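Local coordinates for protein hydrolase, alpha/beta hydrolase FOLD family (Staphylococcus aureus, PDB 2XMZ) that catalyses, as MenH of menaquinone biosynthesis, the lyase step that yields 2-succinyl-6-hydroxy-2,4-cyclohexadiene-1-carboxylate, at residues K7-V13 with T40-I46; H35-F39 with F255-L260; S84-Y90 with I108-E114. One frame throughout, in Å; residues are numbered along the deposited sequence. Where two conformers were deposited one is given.

Contact 1: residues K7-V13 with T40-I46; sequences KFYEANV and TDNYHVI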
loop_
_atom_site.group_PDB
_atom_site.type_symbol
_atom_site.label_atom_id
_atom_site.label_comp_id
_atom_site.label_asym_id
_atom_site.label_seq_id
_atom_site.Cartn_x
_atom_site.Cartn_y
_atom_site.Cartn_z
ATOM N N LYS A 7 -8.796 -6.206 -10.210
ATOM C CA LYS A 7 -9.868 -5.648 -11.037
ATOM C C LYS A 7 -9.295 -4.579 -11.983
ATOM O O LYS A 7 -8.408 -3.805 -11.611
ATOM C CB LYS A 7 -10.996 -5.082 -10.164
ATOM C CG LYS A 7 -11.632 -6.117 -9.180
ATOM C CD LYS A 7 -12.256 -5.430 -7.966
ATOM C CE LYS A 7 -12.730 -6.428 -6.910
ATOM N NZ LYS A 7 -13.917 -7.198 -7.358
ATOM N N PHE A 8 -9.782 -4.574 -13.218
ATOM C CA PHE A 8 -9.331 -3.622 -14.224
ATOM C C PHE A 8 -10.521 -2.760 -14.574
ATOM O O PHE A 8 -11.618 -3.272 -14.880
ATOM C CB PHE A 8 -8.829 -4.345 -15.484
ATOM C CG PHE A 8 -8.261 -3.426 -16.522
ATOM C CD1 PHE A 8 -6.895 -3.172 -16.561
ATOM C CD2 PHE A 8 -9.088 -2.804 -17.457
ATOM C CE1 PHE A 8 -6.352 -2.320 -17.513
ATOM C CE2 PHE A 8 -8.548 -1.936 -18.420
ATOM C CZ PHE A 8 -7.184 -1.701 -18.447
ATOM N N TYR A 9 -10.295 -1.458 -14.517
ATOM C CA TYR A 9 -11.301 -0.467 -14.831
ATOM C C TYR A 9 -10.827 0.281 -16.065
ATOM O O TYR A 9 -9.843 1.019 -16.003
ATOM C CB TYR A 9 -11.483 0.489 -13.644
ATOM C CG TYR A 9 -11.889 -0.211 -12.362
ATOM C CD1 TYR A 9 -13.247 -0.389 -12.043
ATOM C CD2 TYR A 9 -10.927 -0.700 -11.469
ATOM C CE1 TYR A 9 -13.627 -1.023 -10.875
ATOM C CE2 TYR A 9 -11.305 -1.355 -10.285
ATOM C CZ TYR A 9 -12.657 -1.501 -10.002
ATOM O OH TYR A 9 -13.056 -2.121 -8.847
ATOM N N GLU A 10 -11.508 0.057 -17.189
ATOM C CA GLU A 10 -11.172 0.727 -18.438
ATOM C C GLU A 10 -11.338 2.240 -18.301
ATOM O O GLU A 10 -12.360 2.717 -17.803
ATOM C CB GLU A 10 -12.078 0.234 -19.579
ATOM C CG GLU A 10 -11.518 -0.911 -20.430
ATOM C CD GLU A 10 -10.503 -0.465 -21.510
ATOM O OE1 GLU A 10 -10.851 0.350 -22.406
ATOM O OE2 GLU A 10 -9.351 -0.962 -21.471
ATOM N N ALA A 11 -10.327 2.986 -18.738
ATOM C CA ALA A 11 -10.440 4.442 -18.870
ATOM C C ALA A 11 -11.588 4.870 -19.802
ATOM O O ALA A 11 -11.914 4.181 -20.773
ATOM C CB ALA A 11 -9.127 5.036 -19.359
ATOM N N ASN A 12 -12.177 6.030 -19.509
ATOM C CA ASN A 12 -13.291 6.531 -20.285
ATOM C C ASN A 12 -12.804 6.979 -21.649
ATOM O O ASN A 12 -13.586 7.105 -22.573
ATOM C CB ASN A 12 -14.009 7.662 -19.552
ATOM C CG ASN A 12 -14.688 7.192 -18.277
ATOM O OD1 ASN A 12 -14.954 5.992 -18.090
ATOM N ND2 ASN A 12 -14.980 8.137 -17.389
ATOM N N VAL A 13 -11.491 7.176 -21.760
ATOM C CA VAL A 13 -10.865 7.604 -23.009
ATOM C C VAL A 13 -9.711 6.666 -23.385
ATOM O O VAL A 13 -9.281 5.861 -22.563
ATOM C CB VAL A 13 -10.387 9.089 -22.928
ATOM C CG1 VAL A 13 -11.583 10.031 -22.718
ATOM C CG2 VAL A 13 -9.326 9.274 -21.831
ATOM N N THR A 40 -10.321 7.072 -13.716
ATOM C CA THR A 40 -10.738 6.469 -14.988
ATOM C C THR A 40 -11.137 7.501 -16.065
ATOM O O THR A 40 -11.174 7.188 -17.253
ATOM C CB THR A 40 -11.848 5.417 -14.806
ATOM O OG1 THR A 40 -12.959 6.004 -14.117
ATOM C CG2 THR A 40 -11.311 4.213 -14.004
ATOM N N ASP A 41 -11.415 8.730 -15.640
ATOM C CA ASP A 41 -11.607 9.847 -16.562
ATOM C C ASP A 41 -10.475 9.929 -17.597
ATOM O O ASP A 41 -10.719 10.224 -18.767
ATOM C CB ASP A 41 -11.685 11.171 -15.789
ATOM C CG ASP A 41 -13.061 11.440 -15.181
ATOM O OD1 ASP A 41 -14.011 10.628 -15.358
ATOM O OD2 ASP A 41 -13.181 12.497 -14.513
ATOM N N ASN A 42 -9.247 9.666 -17.153
ATOM C CA ASN A 42 -8.046 9.818 -17.983
ATOM C C ASN A 42 -7.068 8.641 -17.916
ATOM O O ASN A 42 -6.088 8.609 -18.658
ATOM C CB ASN A 42 -7.289 11.096 -17.586
ATOM C CG ASN A 42 -8.079 12.372 -17.872
ATOM O OD1 ASN A 42 -8.497 13.072 -16.945
ATOM N ND2 ASN A 42 -8.282 12.681 -19.154
ATOM N N TYR A 43 -7.306 7.699 -17.005
ATOM C CA TYR A 43 -6.345 6.619 -16.744
ATOM C C TYR A 43 -7.045 5.267 -16.614
ATOM O O TYR A 43 -8.119 5.174 -16.025
ATOM C CB TYR A 43 -5.506 6.921 -15.467
ATOM C CG TYR A 43 -4.848 8.295 -15.491
ATOM C CD1 TYR A 43 -3.588 8.477 -16.048
ATOM C CD2 TYR A 43 -5.506 9.420 -14.986
ATOM C CE1 TYR A 43 -2.994 9.752 -16.105
ATOM C CE2 TYR A 43 -4.918 10.685 -15.024
ATOM C CZ TYR A 43 -3.665 10.846 -15.588
ATOM O OH TYR A 43 -3.102 12.104 -15.630
ATOM N N HIS A 44 -6.442 4.224 -17.178
ATOM C CA HIS A 44 -6.844 2.861 -16.844
ATOM C C HIS A 44 -6.475 2.630 -15.385
ATOM O O HIS A 44 -5.434 3.096 -14.922
ATOM C CB HIS A 44 -6.131 1.830 -17.712
ATOM C CG HIS A 44 -6.432 1.960 -19.173
ATOM N ND1 HIS A 44 -7.683 1.734 -19.698
ATOM C CD2 HIS A 44 -5.629 2.273 -20.219
ATOM C CE1 HIS A 44 -7.642 1.908 -21.008
ATOM N NE2 HIS A 44 -6.408 2.233 -21.350
ATOM N N VAL A 45 -7.332 1.921 -14.664
ATOM C CA VAL A 45 -7.062 1.658 -13.242
ATOM C C VAL A 45 -7.128 0.171 -12.964
ATOM O O VAL A 45 -8.066 -0.502 -13.394
ATOM C CB VAL A 45 -8.038 2.417 -12.278
ATOM C CG1 VAL A 45 -7.824 1.959 -10.818
ATOM C CG2 VAL A 45 -7.886 3.942 -12.409
ATOM N N ILE A 46 -6.126 -0.321 -12.232
ATOM C CA ILE A 46 -6.117 -1.674 -11.723
ATOM C C ILE A 46 -6.030 -1.616 -10.203
ATOM O O ILE A 46 -5.275 -0.834 -9.631
ATOM C CB ILE A 46 -4.911 -2.497 -12.244
ATOM C CG1 ILE A 46 -5.009 -2.677 -13.757
ATOM C CG2 ILE A 46 -4.841 -3.879 -11.558
ATOM C CD1 ILE A 46 -3.722 -3.209 -14.387
HETATM O O HOH W 1 -14.480 8.222 -14.418
#
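Y9 and V45 exchange two backbone hydrogen bonds, and the tight part of this contact is built on that antiparallel pair: Y9 N reaches V45 O at 2.7 Å, and V45 N returns to Y9 O at 3.0 Å in a nearly straight bond (175°). Next to it, F8 and I46 form a non-hydrogen-bonded pair whose side chains lie on the other face of the sheet. With CG anti to its backbone N (chi1 -176°), the F8 ring lies across I46, CD1 standing 3.4 Å from I46 CG1, while its far corner, CZ, leans on the imidazole of H44. A11 CB sits over one face of the same imidazole, offset toward the rim, in a CH-pi contact 3.9 Å from CB to the H44 ring centroid. On the Y9 and V45 face, the methyl CG2 of T40, buried like A11 and H44, packs 3.7 Å from Y9 CB, and I36 of helix 36-40 lies against both Y9 and V45.

The principle illustrated is the attachment of an antiparallel edge strand to an otherwise parallel sheet: strand 6-9 borders the alpha/beta hydrolase sheet through strand 44-48, which runs parallel to strand 17-22 beyond it.

The loose, solvent side lies at E10, N12, V13 and D41. One backbone bond persists there, from N12 N to T40 O (2.7 Å). Beyond it, the N12 amide and the D41 carboxylate lie side by side, pointing the same way with their planes 49° apart. A water links this group, donating to D41 OD1 at 2.6 Å and accepting from T40 OG1, with a weaker bond from N12 ND2. E10, exposed and bent at chi2, brings OE2 to 3.4 Å from H44 CE1, whereas V13 rests CG2 against the backbone of D41.

Contact 2: residues H35-F39 with F255-L260; sequences HIEKF and FDTMIL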
loop_
_atom_site.group_PDB
_atom_site.type_symbol
_atom_site.label_atom_id
_atom_site.label_comp_id
_atom_site.label_asym_id
_atom_site.label_seq_id
_atom_site.Cartn_x
_atom_site.Cartn_y
_atom_site.Cartn_z
ATOM N N HIS A 35 -12.374 6.480 -5.279
ATOM C CA HIS A 35 -11.286 7.143 -6.009
ATOM C C HIS A 35 -11.244 6.747 -7.475
ATOM O O HIS A 35 -10.811 7.529 -8.323
ATOM C CB HIS A 35 -9.928 6.799 -5.393
ATOM C CG HIS A 35 -9.746 7.301 -3.997
ATOM N ND1 HIS A 35 -9.305 8.577 -3.720
ATOM C CD2 HIS A 35 -9.930 6.699 -2.800
ATOM C CE1 HIS A 35 -9.232 8.743 -2.410
ATOM N NE2 HIS A 35 -9.612 7.620 -1.828
ATOM N N ILE A 36 -11.649 5.512 -7.755
ATOM C CA ILE A 36 -11.512 4.908 -9.077
ATOM C C ILE A 36 -12.013 5.841 -10.183
ATOM O O ILE A 36 -11.285 6.098 -11.146
ATOM C CB ILE A 36 -12.262 3.540 -9.158
ATOM C CG1 ILE A 36 -11.739 2.550 -8.105
ATOM C CG2 ILE A 36 -12.220 2.945 -10.568
ATOM C CD1 ILE A 36 -10.252 2.504 -7.925
ATOM N N GLU A 37 -13.236 6.347 -10.026
ATOM C CA GLU A 37 -13.860 7.217 -11.030
ATOM C C GLU A 37 -13.104 8.523 -11.241
ATOM O O GLU A 37 -13.103 9.063 -12.343
ATOM C CB GLU A 37 -15.317 7.490 -10.691
ATOM C CG GLU A 37 -16.211 6.304 -10.963
ATOM C CD GLU A 37 -17.662 6.689 -11.120
ATOM O OE1 GLU A 37 -17.978 7.497 -12.023
ATOM O OE2 GLU A 37 -18.497 6.178 -10.344
ATOM N N LYS A 38 -12.439 9.011 -10.201
ATOM C CA LYS A 38 -11.638 10.228 -10.332
ATOM C C LYS A 38 -10.451 9.988 -11.278
ATOM O O LYS A 38 -9.974 10.919 -11.915
ATOM C CB LYS A 38 -11.148 10.748 -8.965
ATOM C CG LYS A 38 -12.215 10.742 -7.860
ATOM C CD LYS A 38 -13.175 11.918 -7.960
ATOM C CE LYS A 38 -14.429 11.656 -7.132
ATOM N NZ LYS A 38 -14.121 10.904 -5.876
ATOM N N PHE A 39 -9.998 8.739 -11.387
ATOM C CA PHE A 39 -8.868 8.422 -12.272
ATOM C C PHE A 39 -9.246 7.855 -13.641
ATOM O O PHE A 39 -8.588 8.174 -14.632
ATOM C CB PHE A 39 -7.810 7.582 -11.547
ATOM C CG PHE A 39 -7.268 8.261 -10.311
ATOM C CD1 PHE A 39 -6.327 9.278 -10.418
ATOM C CD2 PHE A 39 -7.751 7.932 -9.057
ATOM C CE1 PHE A 39 -5.861 9.944 -9.292
ATOM C CE2 PHE A 39 -7.274 8.579 -7.909
ATOM C CZ PHE A 39 -6.332 9.598 -8.035
ATOM N N PHE A 255 -5.818 14.149 -1.726
ATOM C CA PHE A 255 -5.137 12.927 -2.163
ATOM C C PHE A 255 -5.288 12.758 -3.685
ATOM O O PHE A 255 -4.291 12.575 -4.388
ATOM C CB PHE A 255 -5.665 11.692 -1.407
ATOM C CG PHE A 255 -5.183 10.381 -1.971
ATOM C CD1 PHE A 255 -3.962 9.832 -1.572
ATOM C CD2 PHE A 255 -5.944 9.705 -2.918
ATOM C CE1 PHE A 255 -3.512 8.616 -2.108
ATOM C CE2 PHE A 255 -5.505 8.497 -3.457
ATOM C CZ PHE A 255 -4.284 7.953 -3.055
ATOM N N ASP A 256 -6.524 12.824 -4.178
ATOM C CA ASP A 256 -6.801 12.700 -5.614
ATOM C C ASP A 256 -6.105 13.773 -6.458
ATOM O O ASP A 256 -5.499 13.468 -7.492
ATOM C CB ASP A 256 -8.305 12.727 -5.886
ATOM C CG ASP A 256 -9.003 11.453 -5.456
ATOM O OD1 ASP A 256 -8.305 10.444 -5.233
ATOM O OD2 ASP A 256 -10.250 11.467 -5.358
ATOM N N THR A 257 -6.193 15.019 -5.996
ATOM C CA THR A 257 -5.568 16.161 -6.664
ATOM C C THR A 257 -4.055 15.972 -6.783
ATOM O O THR A 257 -3.490 16.211 -7.851
ATOM C CB THR A 257 -5.864 17.458 -5.906
ATOM O OG1 THR A 257 -7.280 17.625 -5.807
ATOM C CG2 THR A 257 -5.247 18.671 -6.613
ATOM N N MET A 258 -3.414 15.536 -5.691
ATOM C CA MET A 258 -1.970 15.283 -5.705
ATOM C C MET A 258 -1.585 14.211 -6.719
ATOM O O MET A 258 -0.588 14.355 -7.420
ATOM C CB MET A 258 -1.423 14.916 -4.320
ATOM C CG MET A 258 -1.398 16.036 -3.264
ATOM S SD MET A 258 -0.522 17.563 -3.693
ATOM C CE MET A 258 -1.821 18.514 -4.507
ATOM N N ILE A 259 -2.382 13.154 -6.819
ATOM C CA ILE A 259 -2.054 12.046 -7.725
ATOM C C ILE A 259 -2.204 12.497 -9.181
ATOM O O ILE A 259 -1.294 12.312 -9.995
ATOM C CB ILE A 259 -2.948 10.822 -7.485
ATOM C CG1 ILE A 259 -2.938 10.409 -6.006
ATOM C CG2 ILE A 259 -2.522 9.649 -8.384
ATOM C CD1 ILE A 259 -1.643 9.848 -5.515
ATOM N N LEU A 260 -3.354 13.095 -9.484
ATOM C CA LEU A 260 -3.666 13.568 -10.826
ATOM C C LEU A 260 -2.621 14.564 -11.327
ATOM O O LEU A 260 -2.215 14.492 -12.477
ATOM C CB LEU A 260 -5.062 14.185 -10.872
ATOM C CG LEU A 260 -6.269 13.247 -10.739
ATOM C CD1 LEU A 260 -7.549 14.064 -10.473
ATOM C CD2 LEU A 260 -6.460 12.381 -11.974
HETATM O O HOH W 2 -12.179 10.649 -3.919
#
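F39, the residue with the most surface buried here, points the outer carbons of its ring into the 256-260 turn of the facing helix, meeting D256, I259 and L260 obliquely. Its CE1 meets I259 CG2 at 3.5 Å, and CD1 meets L260 CD2 at the same 3.5 Å. Farther round the rim, CE2 comes 3.4 Å from D256 OD1, the carboxylate plane almost perpendicular to that of the ring (88°).

That same oxygen is gripped by H35, the polar counterpart of the apolar packing. H35 ND1 donates to D256 OD1 at 2.6 Å, approaching on the syn side and within the plane of its own ring. H35 NE2 is hydrogen-bonded as well, which would further fix the rotation of the imidazole, and F255 turns a ring edge toward the H35 face, the planes 73° apart.

The second oxygen, D256 OD2, receives a hydrogen bond from a water that also accepts from K38 NZ. The direct K38 NZ to D256 OD2 salt bridge is long (3.9 Å), and NZ also bonds N34 O. The His-carboxylate bond is this protein's own link between helices 36-40 and 252-266, which cover the same face of the central sheet, as in the alpha/beta hydrolase fold.

Contact 3: residues S84-Y90 with I108-E114; sequences SITLFGY and ISNLILE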
loop_
_atom_site.group_PDB
_atom_site.type_symbol
_atom_site.label_atom_id
_atom_site.label_comp_id
_atom_site.label_asym_id
_atom_site.label_seq_id
_atom_site.Cartn_x
_atom_site.Cartn_y
_atom_site.Cartn_z
ATOM N N SER A 84 2.308 2.558 -19.893
ATOM C CA SER A 84 3.040 3.244 -18.854
ATOM C C SER A 84 2.375 2.959 -17.496
ATOM O O SER A 84 1.302 3.474 -17.175
ATOM C CB SER A 84 3.122 4.744 -19.148
ATOM O OG SER A 84 3.757 4.975 -20.397
ATOM N N ILE A 85 3.006 2.086 -16.729
ATOM C CA ILE A 85 2.454 1.660 -15.448
ATOM C C ILE A 85 2.887 2.581 -14.317
ATOM O O ILE A 85 4.094 2.742 -14.044
ATOM C CB ILE A 85 2.875 0.205 -15.092
ATOM C CG1 ILE A 85 2.313 -0.785 -16.116
ATOM C CG2 ILE A 85 2.385 -0.183 -13.672
ATOM C CD1 ILE A 85 3.049 -2.113 -16.157
ATOM N N THR A 86 1.899 3.160 -13.635
ATOM C CA THR A 86 2.177 3.813 -12.356
ATOM C C THR A 86 1.779 2.891 -11.230
ATOM O O THR A 86 0.611 2.502 -11.122
ATOM C CB THR A 86 1.410 5.130 -12.212
ATOM O OG1 THR A 86 1.789 5.993 -13.276
ATOM C CG2 THR A 86 1.734 5.789 -10.882
ATOM N N LEU A 87 2.749 2.523 -10.393
ATOM C CA LEU A 87 2.462 1.647 -9.279
ATOM C C LEU A 87 2.295 2.455 -8.018
ATOM O O LEU A 87 3.202 3.179 -7.607
ATOM C CB LEU A 87 3.558 0.602 -9.085
ATOM C CG LEU A 87 3.255 -0.471 -8.042
ATOM C CD1 LEU A 87 1.923 -1.179 -8.344
ATOM C CD2 LEU A 87 4.403 -1.487 -7.992
ATOM N N PHE A 88 1.122 2.322 -7.417
ATOM C CA PHE A 88 0.810 3.039 -6.213
ATOM C C PHE A 88 0.694 2.028 -5.079
ATOM O O PHE A 88 0.001 1.013 -5.202
ATOM C CB PHE A 88 -0.526 3.790 -6.362
ATOM C CG PHE A 88 -1.014 4.402 -5.059
ATOM C CD1 PHE A 88 -1.684 3.626 -4.112
ATOM C CD2 PHE A 88 -0.801 5.748 -4.783
ATOM C CE1 PHE A 88 -2.099 4.173 -2.889
ATOM C CE2 PHE A 88 -1.226 6.312 -3.560
ATOM C CZ PHE A 88 -1.883 5.512 -2.623
ATOM N N GLY A 89 1.343 2.319 -3.960
ATOM C CA GLY A 89 1.150 1.527 -2.760
ATOM C C GLY A 89 0.988 2.362 -1.498
ATOM O O GLY A 89 1.744 3.318 -1.271
ATOM N N TYR A 90 -0.020 1.992 -0.702
ATOM C CA TYR A 90 -0.286 2.612 0.581
ATOM C C TYR A 90 0.157 1.682 1.686
ATOM O O TYR A 90 -0.293 0.544 1.740
ATOM C CB TYR A 90 -1.792 2.924 0.760
ATOM C CG TYR A 90 -2.214 3.045 2.207
ATOM C CD1 TYR A 90 -1.857 4.159 2.974
ATOM C CD2 TYR A 90 -2.980 2.039 2.813
ATOM C CE1 TYR A 90 -2.240 4.268 4.319
ATOM C CE2 TYR A 90 -3.378 2.127 4.184
ATOM C CZ TYR A 90 -3.000 3.244 4.916
ATOM O OH TYR A 90 -3.379 3.362 6.227
ATOM N N ILE A 108 8.159 -0.431 -14.256
ATOM C CA ILE A 108 7.120 0.552 -14.042
ATOM C C ILE A 108 7.555 1.908 -14.615
ATOM O O ILE A 108 8.745 2.142 -14.841
ATOM C CB ILE A 108 6.721 0.620 -12.560
ATOM C CG1 ILE A 108 7.874 1.120 -11.664
ATOM C CG2 ILE A 108 6.187 -0.771 -12.080
ATOM C CD1 ILE A 108 7.371 1.476 -10.253
ATOM N N SER A 109 6.591 2.777 -14.875
ATOM C CA SER A 109 6.855 4.088 -15.410
ATOM C C SER A 109 7.026 5.113 -14.301
ATOM O O SER A 109 7.925 5.933 -14.365
ATOM C CB SER A 109 5.733 4.501 -16.342
ATOM O OG SER A 109 5.982 3.949 -17.621
ATOM N N ASN A 110 6.162 5.035 -13.292
ATOM C CA ASN A 110 6.163 5.953 -12.136
ATOM C C ASN A 110 5.851 5.183 -10.861
ATOM O O ASN A 110 5.264 4.075 -10.899
ATOM C CB ASN A 110 5.087 7.054 -12.266
ATOM C CG ASN A 110 5.203 7.853 -13.548
ATOM O OD1 ASN A 110 6.084 8.701 -13.694
ATOM N ND2 ASN A 110 4.285 7.617 -14.468
ATOM N N LEU A 111 6.194 5.789 -9.729
ATOM C CA LEU A 111 5.961 5.163 -8.441
ATOM C C LEU A 111 5.262 6.115 -7.497
ATOM O O LEU A 111 5.612 7.279 -7.413
ATOM C CB LEU A 111 7.281 4.674 -7.845
ATOM C CG LEU A 111 7.222 3.905 -6.524
ATOM C CD1 LEU A 111 6.455 2.540 -6.648
ATOM C CD2 LEU A 111 8.631 3.704 -5.988
ATOM N N ILE A 112 4.241 5.629 -6.797
ATOM C CA ILE A 112 3.574 6.472 -5.796
ATOM C C ILE A 112 3.477 5.722 -4.491
ATOM O O ILE A 112 3.033 4.568 -4.437
ATOM C CB ILE A 112 2.167 7.015 -6.214
ATOM C CG1 ILE A 112 2.251 7.766 -7.535
ATOM C CG2 ILE A 112 1.661 7.978 -5.144
ATOM C CD1 ILE A 112 0.860 8.090 -8.202
ATOM N N LEU A 113 3.896 6.404 -3.436
ATOM C CA LEU A 113 3.992 5.828 -2.116
ATOM C C LEU A 113 3.213 6.691 -1.128
ATOM O O LEU A 113 3.481 7.895 -0.993
ATOM C CB LEU A 113 5.472 5.784 -1.700
ATOM C CG LEU A 113 6.394 5.046 -2.695
ATOM C CD1 LEU A 113 7.828 5.185 -2.232
ATOM C CD2 LEU A 113 6.027 3.581 -2.816
ATOM N N GLU A 114 2.277 6.068 -0.423
ATOM C CA GLU A 114 1.495 6.764 0.568
ATOM C C GLU A 114 1.740 6.130 1.918
ATOM O O GLU A 114 1.471 4.926 2.131
ATOM C CB GLU A 114 -0.008 6.731 0.248
ATOM C CG GLU A 114 -0.853 7.434 1.338
ATOM C CD GLU A 114 -2.331 7.069 1.306
ATOM O OE1 GLU A 114 -2.756 6.280 0.431
ATOM O OE2 GLU A 114 -3.072 7.553 2.189
HETATM O O HOH W 3 5.626 0.717 -17.410
#
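F88 and I112 sit side by side as a parallel pair, F88 CD2 pressing on I112 CG2 at 3.3 Å. Two residues on, on the same face, the E114 carboxylate reaches between F88 and Y90: OE1 lies at the edge of the F88 ring, 3.3 Å from CZ, and CD comes obliquely to 3.4 Å from Y90 CD1. A chi1 of 178° swings the E114 chain away from its own amide nitrogen, and the rest runs out extended. At the start of the same face, N110 ND2 donates to T86 OG1 (3.2 Å).

Regular backbone bonds fix this register, among them G89 N to I112 O at 2.9 Å. Near the entry to strand 110-114, I85 O accepts from both S109 N (2.6 Å) and N110 N (3.2 Å). The two strands and helix 92-103 form a beta-alpha-beta unit at the centre of the alpha/beta hydrolase sheet, and the GxSxG pattern that begins at G89 is consistent with a nucleophile elbow.

Further out, H248 ND1 bonds E114 OE1, and T246 OG1 bonds Y90 OH, while the Y90 ring also meets H245, probably the histidine of a Ser-His-Asp triad. Helix 252-266 covers this face, setting F255 against F88 and E114, F262 against I112 and L263 against T86.

In the fold
Followed from the N terminus, the chain first closes a loop at contact 1, where 40-46 returns to pair with 7-13 after passing through strand 17-22. Within that loop begins segment 35-39, whose partner, 255-260, comes only near the C terminus, so contacts 1 and 2 cross. The short loop of contact 3, spanning helix 92-103, opens after contact 1 has closed and falls wholly within the long loop of contact 2. Contact 2 touches both neighbours: F39 packs on V45 and L260 on Y43 of contact 1, while I259 meets I112 of contact 3. Contacts 1 and 3 are linked through the shared sheet, their nearest atoms about 7 Å apart.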